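PDB 2X3H: K5 lyase from Enterobacteria phage k1-5, which probably cleaves the K5 capsular polysaccharide (heparosan) of Escherichia coli by beta-elimination, acting as a trimeric, beta-helical tail spike of the phage. Local coordinates for residues K200-S205 with G216-D221; S226-V231 with V242-T247; A291-G296 with N301-V306. One frame throughout, in Å; residues are numbered along the deposited sequence.

Overall arrangement
All three contacts are buried and join two walls of the same parallel beta-helix across its interior, strand 198-206, 227-234 or 302-309 facing 218-221, 242-245 or 293-294. Contacts 1 and 2 lie on adjoining coils, with centres about 8 Å apart; 198-206 pairs with 227-234 and 218-221 with 242-245, and a probable hydrogen bond joins Val218 O to Glu243 N at 2.9 Å. Contact 3 lies farther along, its centre about 12 Å from that of contact 2 and about 17 Å from that of contact 1. Contact 1 includes sulfur against a glycine backbone, contact 2 is purely aliphatic, and contact 3, with the greatest buried surface (210 Å²), adds two alanine methyls, one at a corner.

Contact 1: K200-S205 with G216-D221; sequences KGIRGS and GCVLAD
Ile202 and Gly204, successive inward positions on strand 198-206, meet Cys217 and Val218 at a corner on the far side of the coil. Two of the approaches are between apolar side chains. The branch methyl CG2 of Ile202 does the touching in both: it comes within 4.2 Å of Val218 CG2 and, equally, within 4.2 Å of Cys217 SG. It thus rests against two consecutive residues of the other wall, which both direct their side chains inward because the chain turns at Cys217.

The third approach is of side chain to backbone. Cys217 SG lies anti to its own main-chain nitrogen (chi1 -173°), a rotation that sends the sulfur across to Gly204, 4.1 Å from its CA. Gly204 has no side chain to stand between the two walls, and the backbones can draw together: Gly204 CA and Cys217 CA are 6.1 Å apart, against 8.5 Å between Ile202 CA and Val218 CA.

Polar interactions belong to the outer face of the same strand. Arg203 points away from the interior and hydrogen-bonds Asn174 of its own chain, as well as Gly196 O and Thr169 OG1 of the second subunit. The contact is thus an inward, apolar one between two walls of a parallel beta-helix, in a trimer whose Arg203 reaches the second subunit, consistent with a viral tail-spike fold.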
loop_
_atom_site.group_PDB
_atom_site.type_symbol
_atom_site.label_atom_id
_atom_site.label_comp_id
_atom_site.label_asym_id
_atom_site.label_seq_id
_atom_site.Cartn_x
_atom_site.Cartn_y
_atom_site.Cartn_z
ATOM N N LYS A 200 17.752 -5.926 11.130
ATOM C CA LYS A 200 17.555 -4.624 10.507
ATOM C C LYS A 200 18.859 -3.957 10.117
ATOM O O LYS A 200 19.853 -4.035 10.844
ATOM C CB LYS A 200 16.749 -3.709 11.421
ATOM C CG LYS A 200 17.281 -3.597 12.839
ATOM C CD LYS A 200 16.174 -3.105 13.773
ATOM C CE LYS A 200 16.660 -2.976 15.191
ATOM N NZ LYS A 200 15.807 -1.999 15.938
ATOM N N GLY A 201 18.853 -3.294 8.968
ATOM C CA GLY A 201 20.044 -2.576 8.534
ATOM C C GLY A 201 21.149 -3.537 8.168
ATOM O O GLY A 201 22.225 -3.511 8.767
ATOM N N ILE A 202 20.880 -4.392 7.190
ATOM C CA ILE A 202 21.850 -5.394 6.786
ATOM C C ILE A 202 22.340 -5.104 5.387
ATOM O O ILE A 202 21.530 -4.868 4.494
ATOM C CB ILE A 202 21.204 -6.781 6.749
ATOM C CG1 ILE A 202 20.587 -7.127 8.106
ATOM C CG2 ILE A 202 22.184 -7.834 6.283
ATOM C CD1 ILE A 202 21.560 -7.092 9.293
ATOM N N ARG A 203 23.661 -5.120 5.204
ATOM C CA ARG A 203 24.261 -5.079 3.858
ATOM C C ARG A 203 24.948 -6.399 3.549
ATOM O O ARG A 203 25.562 -6.995 4.432
ATOM C CB ARG A 203 25.303 -3.966 3.743
ATOM C CG ARG A 203 24.737 -2.548 3.841
ATOM C CD ARG A 203 25.773 -1.507 3.386
ATOM N NE ARG A 203 25.345 -0.122 3.581
ATOM C CZ ARG A 203 25.469 0.552 4.722
ATOM N NH1 ARG A 203 25.982 -0.049 5.800
ATOM N NH2 ARG A 203 25.068 1.826 4.805
ATOM N N GLY A 204 24.841 -6.848 2.302
ATOM C CA GLY A 204 25.530 -8.061 1.844
ATOM C C GLY A 204 26.068 -7.826 0.450
ATOM O O GLY A 204 25.362 -7.275 -0.398
ATOM N N SER A 205 27.319 -8.222 0.214
ATOM C CA SER A 205 27.930 -8.111 -1.104
ATOM C C SER A 205 28.502 -9.459 -1.550
ATOM O O SER A 205 29.507 -9.922 -1.005
ATOM C CB SER A 205 29.036 -7.059 -1.087
ATOM O OG SER A 205 29.596 -6.900 -2.384
ATOM N N GLY A 216 22.158 -17.013 -0.445
ATOM C CA GLY A 216 21.376 -15.806 -0.265
ATOM C C GLY A 216 21.956 -14.965 0.846
ATOM O O GLY A 216 22.939 -15.349 1.493
ATOM N N CYS A 217 21.334 -13.820 1.091
ATOM C CA CYS A 217 21.817 -12.901 2.106
ATOM C C CYS A 217 21.220 -13.257 3.459
ATOM O O CYS A 217 21.904 -13.806 4.311
ATOM C CB CYS A 217 21.502 -11.457 1.717
ATOM S SG CYS A 217 22.241 -10.250 2.830
ATOM N N VAL A 218 19.935 -12.978 3.652
ATOM C CA VAL A 218 19.277 -13.291 4.922
ATOM C C VAL A 218 18.301 -14.424 4.686
ATOM O O VAL A 218 17.510 -14.356 3.754
ATOM C CB VAL A 218 18.449 -12.088 5.432
ATOM C CG1 VAL A 218 17.621 -12.447 6.698
ATOM C CG2 VAL A 218 19.337 -10.881 5.701
ATOM N N LEU A 219 18.337 -15.437 5.544
ATOM C CA LEU A 219 17.362 -16.522 5.494
ATOM C C LEU A 219 16.722 -16.695 6.861
ATOM O O LEU A 219 17.436 -16.898 7.854
ATOM C CB LEU A 219 18.035 -17.836 5.085
ATOM C CG LEU A 219 17.210 -19.093 5.398
ATOM C CD1 LEU A 219 15.866 -19.042 4.678
ATOM C CD2 LEU A 219 17.981 -20.342 5.001
ATOM N N ALA A 220 15.391 -16.588 6.918
ATOM C CA ALA A 220 14.629 -16.910 8.129
ATOM C C ALA A 220 13.866 -18.202 7.875
ATOM O O ALA A 220 12.822 -18.203 7.208
ATOM C CB ALA A 220 13.676 -15.772 8.503
ATOM N N ASP A 221 14.415 -19.307 8.378
ATOM C CA ASP A 221 13.814 -20.624 8.189
ATOM C C ASP A 221 12.869 -20.912 9.341
ATOM O O ASP A 221 13.310 -21.114 10.479
ATOM C CB ASP A 221 14.909 -21.696 8.122
ATOM C CG ASP A 221 14.358 -23.098 7.885
ATOM O OD1 ASP A 221 13.143 -23.320 8.059
ATOM O OD2 ASP A 221 15.155 -23.996 7.519
#

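Contact 2: S226-V231 with V242-T247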
loop_
_atom_site.group_PDB
_atom_site.type_symbol
_atom_site.label_atom_id
_atom_site.label_comp_id
_atom_site.label_asym_id
_atom_site.label_seq_id
_atom_site.Cartn_x
_atom_site.Cartn_y
_atom_site.Cartn_z
ATOM N N SER A 226 8.674 -12.280 13.699
ATOM C CA SER A 226 9.972 -11.651 13.497
ATOM C C SER A 226 9.914 -10.551 12.457
ATOM O O SER A 226 9.038 -10.559 11.581
ATOM C CB SER A 226 11.006 -12.700 13.092
ATOM O OG SER A 226 11.246 -13.625 14.151
ATOM N N LEU A 227 10.841 -9.604 12.578
ATOM C CA LEU A 227 10.897 -8.432 11.697
ATOM C C LEU A 227 12.213 -8.427 10.941
ATOM O O LEU A 227 13.267 -8.587 11.550
ATOM C CB LEU A 227 10.788 -7.132 12.518
ATOM C CG LEU A 227 9.496 -6.904 13.316
ATOM C CD1 LEU A 227 9.642 -5.756 14.268
ATOM C CD2 LEU A 227 8.312 -6.653 12.367
ATOM N N ILE A 228 12.157 -8.255 9.626
ATOM C CA ILE A 228 13.359 -8.099 8.801
ATOM C C ILE A 228 13.168 -6.804 8.018
ATOM O O ILE A 228 12.227 -6.711 7.233
ATOM C CB ILE A 228 13.514 -9.288 7.839
ATOM C CG1 ILE A 228 13.615 -10.591 8.638
ATOM C CG2 ILE A 228 14.715 -9.096 6.884
ATOM C CD1 ILE A 228 13.602 -11.840 7.759
ATOM N N ASP A 229 14.033 -5.806 8.242
ATOM C CA ASP A 229 13.767 -4.423 7.783
ATOM C C ASP A 229 15.070 -3.777 7.306
ATOM O O ASP A 229 16.103 -3.903 7.964
ATOM C CB ASP A 229 13.167 -3.606 8.960
ATOM C CG ASP A 229 12.626 -2.227 8.546
ATOM O OD1 ASP A 229 12.213 -2.039 7.376
ATOM O OD2 ASP A 229 12.608 -1.318 9.421
ATOM N N ASN A 230 15.026 -3.104 6.157
ATOM C CA ASN A 230 16.174 -2.312 5.697
ATOM C C ASN A 230 17.385 -3.188 5.337
ATOM O O ASN A 230 18.410 -3.177 6.037
ATOM C CB ASN A 230 16.552 -1.239 6.748
ATOM C CG ASN A 230 15.507 -0.109 6.859
ATOM O OD1 ASN A 230 15.259 0.430 7.950
ATOM N ND2 ASN A 230 14.908 0.252 5.737
ATOM N N VAL A 231 17.258 -3.932 4.236
ATOM C CA VAL A 231 18.314 -4.830 3.734
ATOM C C VAL A 231 18.764 -4.360 2.353
ATOM O O VAL A 231 17.932 -4.011 1.513
ATOM C CB VAL A 231 17.791 -6.277 3.619
ATOM C CG1 VAL A 231 18.849 -7.207 3.035
ATOM C CG2 VAL A 231 17.326 -6.771 4.984
ATOM N N VAL A 242 16.365 -11.686 0.734
ATOM C CA VAL A 242 15.670 -12.233 1.896
ATOM C C VAL A 242 14.881 -13.464 1.486
ATOM O O VAL A 242 14.002 -13.380 0.629
ATOM C CB VAL A 242 14.683 -11.213 2.526
ATOM C CG1 VAL A 242 13.898 -11.871 3.676
ATOM C CG2 VAL A 242 15.431 -9.981 3.034
ATOM N N GLU A 243 15.193 -14.602 2.103
ATOM C CA GLU A 243 14.356 -15.797 1.966
ATOM C C GLU A 243 13.598 -16.104 3.267
ATOM O O GLU A 243 14.195 -16.098 4.352
ATOM C CB GLU A 243 15.186 -17.036 1.558
ATOM C CG GLU A 243 14.291 -18.283 1.579
ATOM C CD GLU A 243 14.928 -19.595 1.119
ATOM O OE1 GLU A 243 16.164 -19.771 1.200
ATOM O OE2 GLU A 243 14.145 -20.486 0.699
ATOM N N LEU A 244 12.287 -16.350 3.154
ATOM C CA LEU A 244 11.507 -16.982 4.214
ATOM C C LEU A 244 11.337 -18.433 3.780
ATOM O O LEU A 244 11.057 -18.704 2.612
ATOM C CB LEU A 244 10.129 -16.329 4.349
ATOM C CG LEU A 244 10.089 -14.857 4.760
ATOM C CD1 LEU A 244 8.633 -14.374 4.812
ATOM C CD2 LEU A 244 10.824 -14.585 6.092
ATOM N N LYS A 245 11.471 -19.359 4.725
ATOM C CA LYS A 245 11.506 -20.772 4.367
ATOM C C LYS A 245 10.672 -21.634 5.304
ATOM O O LYS A 245 10.498 -21.305 6.480
ATOM C CB LYS A 245 12.959 -21.252 4.394
ATOM C CG LYS A 245 13.213 -22.639 3.830
ATOM C CD LYS A 245 14.718 -22.951 3.874
ATOM C CE LYS A 245 15.026 -24.278 3.198
ATOM N NZ LYS A 245 16.522 -24.489 3.149
ATOM N N GLY A 246 10.162 -22.736 4.774
ATOM C CA GLY A 246 9.451 -23.716 5.599
ATOM C C GLY A 246 8.188 -23.163 6.219
ATOM O O GLY A 246 7.375 -22.554 5.542
ATOM N N THR A 247 8.021 -23.390 7.516
ATOM C CA THR A 247 6.799 -23.000 8.195
ATOM C C THR A 247 6.835 -21.558 8.710
ATOM O O THR A 247 6.128 -21.218 9.661
ATOM C CB THR A 247 6.481 -23.950 9.347
ATOM O OG1 THR A 247 7.587 -23.971 10.258
ATOM C CG2 THR A 247 6.210 -25.376 8.792
#
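Between Ile228 and Val231 on one side and Val242 and Leu244 on the other, strands 227-231 and 242-245 run nearly antiparallel, at 166° with axes 10.1 Å apart, too far for main-chain pairing, so side chains alone bridge the gap.

Ile228 and Val242 reach toward each other tip to tip and meet through two pairs of methyls. Ile228 CG2 lies 4.0 Å from Val242 CG2, and Ile228 CD1 lies 4.1 Å from Val242 CG1. The double match follows from the torsions: Ile228 has CG1 beside its main-chain nitrogen (chi1 -59°) and extends CD1 onward (chi2 173°), spreading its two branches over both methyls of the valine. CD1 also touches Leu244 CD2 at 4.2 Å; the CB of Leu244 leaves its strand alongside the gap, and only the end of the side chain turns to close the distance. At the other end Val231 CG2 reaches Val242 CG2, also at 4.2 Å, so that Val242 CG2 has neighbours on both Ile228 and Val231. Ile228 and Val231 face inward three positions apart because the strand bends at Asn230, whose phi and psi are both positive.

Strand 227-234 lies between the parallel strands 198-206 and 252-259, and 242-245 between 218-221 and 266-268. Ala220 packs on both Ile228 and Leu244 from the preceding coil, while Asp229, on the outward face, packs against Asp229 of the second subunit and Asn230 of the third.

Contact 3: A291-G296 with N301-V306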
loop_
_atom_site.group_PDB
_atom_site.type_symbol
_atom_site.label_atom_id
_atom_site.label_comp_id
_atom_site.label_asym_id
_atom_site.label_seq_id
_atom_site.Cartn_x
_atom_site.Cartn_y
_atom_site.Cartn_z
ATOM N N ALA A 291 13.296 -12.853 -11.215
ATOM C CA ALA A 291 12.057 -12.297 -10.655
ATOM C C ALA A 291 12.339 -11.363 -9.494
ATOM O O ALA A 291 13.341 -11.523 -8.788
ATOM C CB ALA A 291 11.146 -13.408 -10.207
ATOM N N ALA A 292 11.464 -10.382 -9.287
ATOM C CA ALA A 292 11.565 -9.563 -8.077
ATOM C C ALA A 292 11.176 -10.386 -6.852
ATOM O O ALA A 292 11.920 -10.443 -5.866
ATOM C CB ALA A 292 10.694 -8.306 -8.178
ATOM N N VAL A 293 10.019 -11.038 -6.929
ATOM C CA VAL A 293 9.457 -11.738 -5.771
ATOM C C VAL A 293 8.970 -13.113 -6.175
ATOM O O VAL A 293 8.195 -13.254 -7.125
ATOM C CB VAL A 293 8.247 -10.944 -5.196
ATOM C CG1 VAL A 293 7.533 -11.764 -4.121
ATOM C CG2 VAL A 293 8.698 -9.610 -4.643
ATOM N N VAL A 294 9.426 -14.132 -5.451
ATOM C CA VAL A 294 8.906 -15.488 -5.613
ATOM C C VAL A 294 8.040 -15.737 -4.377
ATOM O O VAL A 294 8.566 -15.935 -3.268
ATOM C CB VAL A 294 10.060 -16.524 -5.709
ATOM C CG1 VAL A 294 9.504 -17.934 -5.738
ATOM C CG2 VAL A 294 10.949 -16.261 -6.947
ATOM N N ALA A 295 6.717 -15.650 -4.547
ATOM C CA ALA A 295 5.773 -15.736 -3.420
ATOM C C ALA A 295 5.691 -17.162 -2.854
ATOM O O ALA A 295 5.298 -17.354 -1.702
ATOM C CB ALA A 295 4.361 -15.248 -3.847
ATOM N N GLY A 296 6.050 -18.153 -3.674
ATOM C CA GLY A 296 6.102 -19.543 -3.214
ATOM C C GLY A 296 4.778 -20.298 -3.221
ATOM O O GLY A 296 3.758 -19.862 -3.811
ATOM N N ASN A 301 -0.215 -14.839 2.238
ATOM C CA ASN A 301 0.807 -13.814 2.369
ATOM C C ASN A 301 0.327 -12.546 1.711
ATOM O O ASN A 301 -0.383 -12.607 0.711
ATOM C CB ASN A 301 2.116 -14.256 1.711
ATOM C CG ASN A 301 2.666 -15.532 2.322
ATOM O OD1 ASN A 301 3.133 -15.533 3.475
ATOM N ND2 ASN A 301 2.608 -16.626 1.569
ATOM N N LEU A 302 0.710 -11.412 2.292
ATOM C CA LEU A 302 0.365 -10.099 1.743
ATOM C C LEU A 302 1.656 -9.448 1.290
ATOM O O LEU A 302 2.517 -9.124 2.110
ATOM C CB LEU A 302 -0.322 -9.239 2.806
ATOM C CG LEU A 302 -0.759 -7.819 2.420
ATOM C CD1 LEU A 302 -1.474 -7.753 1.099
ATOM C CD2 LEU A 302 -1.624 -7.212 3.537
ATOM N N ILE A 303 1.793 -9.305 -0.025
ATOM C CA ILE A 303 2.989 -8.720 -0.633
ATOM C C ILE A 303 2.590 -7.378 -1.248
ATOM O O ILE A 303 1.636 -7.305 -2.029
ATOM C CB ILE A 303 3.540 -9.655 -1.701
ATOM C CG1 ILE A 303 3.996 -10.968 -1.044
ATOM C CG2 ILE A 303 4.646 -8.964 -2.500
ATOM C CD1 ILE A 303 4.102 -12.115 -1.992
ATOM N N SER A 304 3.300 -6.315 -0.890
ATOM C CA SER A 304 2.800 -4.972 -1.199
ATOM C C SER A 304 3.913 -4.006 -1.584
ATOM O O SER A 304 4.892 -3.879 -0.855
ATOM C CB SER A 304 2.019 -4.441 0.008
ATOM O OG SER A 304 1.467 -3.164 -0.252
ATOM N N ASP A 305 3.741 -3.323 -2.721
ATOM C CA ASP A 305 4.666 -2.255 -3.189
ATOM C C ASP A 305 6.010 -2.829 -3.651
ATOM O O ASP A 305 6.991 -2.848 -2.908
ATOM C CB ASP A 305 4.832 -1.139 -2.144
ATOM C CG ASP A 305 3.547 -0.350 -1.928
ATOM O OD1 ASP A 305 2.700 -0.340 -2.834
ATOM O OD2 ASP A 305 3.387 0.255 -0.846
ATOM N N VAL A 306 6.006 -3.313 -4.884
ATOM C CA VAL A 306 7.145 -3.997 -5.497
ATOM C C VAL A 306 7.545 -3.243 -6.756
ATOM O O VAL A 306 6.742 -3.129 -7.692
ATOM C CB VAL A 306 6.780 -5.448 -5.871
ATOM C CG1 VAL A 306 7.960 -6.149 -6.564
ATOM C CG2 VAL A 306 6.293 -6.223 -4.619
#
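Ala292 through Ala295 runs against Asn301 through Val306 with end-to-end directions 170° apart. The facing ends are almost evenly spaced, Ala292 CA lying 7.6 Å from Val306 CA and Ala295 CA 7.9 Å from Asn301 CA.

Val293 occupies the middle, dividing its methyls between two partners. CG1, anti to the main-chain nitrogen (chi1 172°), meets Ile303 CD1 tip to tip at 4.1 Å. CG2 comes to 4.0 Å from Val306 CG1, the two valines approaching at a slant. Val306 CG1 is also touched by Ala292 CB at 3.8 Å; the chain turns a corner at Ala292, which lets this residue and the next both face strand 302-306.

Such aliphatic contact between opposing walls, the two segments being four residues apart in sequence, lies in the interior of a parallel beta-helix, with 293-294 paired in parallel with strand 321-323 and 302-309 flanked by 279-286 and 329-336. Outside that wall, Ser304 OG hydrogen-bonds Asp305 OD2 of the third subunit, and Asp305 OD2 hydrogen-bonds Ser304 OG of the second.

Near the loop, Ala295 CB packs on Ile303 CD1 at 3.7 Å, so this terminal methyl has partners in both Val293 and Ala295. Asn301 ND2 stops 4.3 Å short of Ala295 O. Their polar needs are met by other residues: Asn301 bonds through OD1 to Asn278 N and through ND2 to Pro275 O, while Ala295 O accepts from Asn267 ND2.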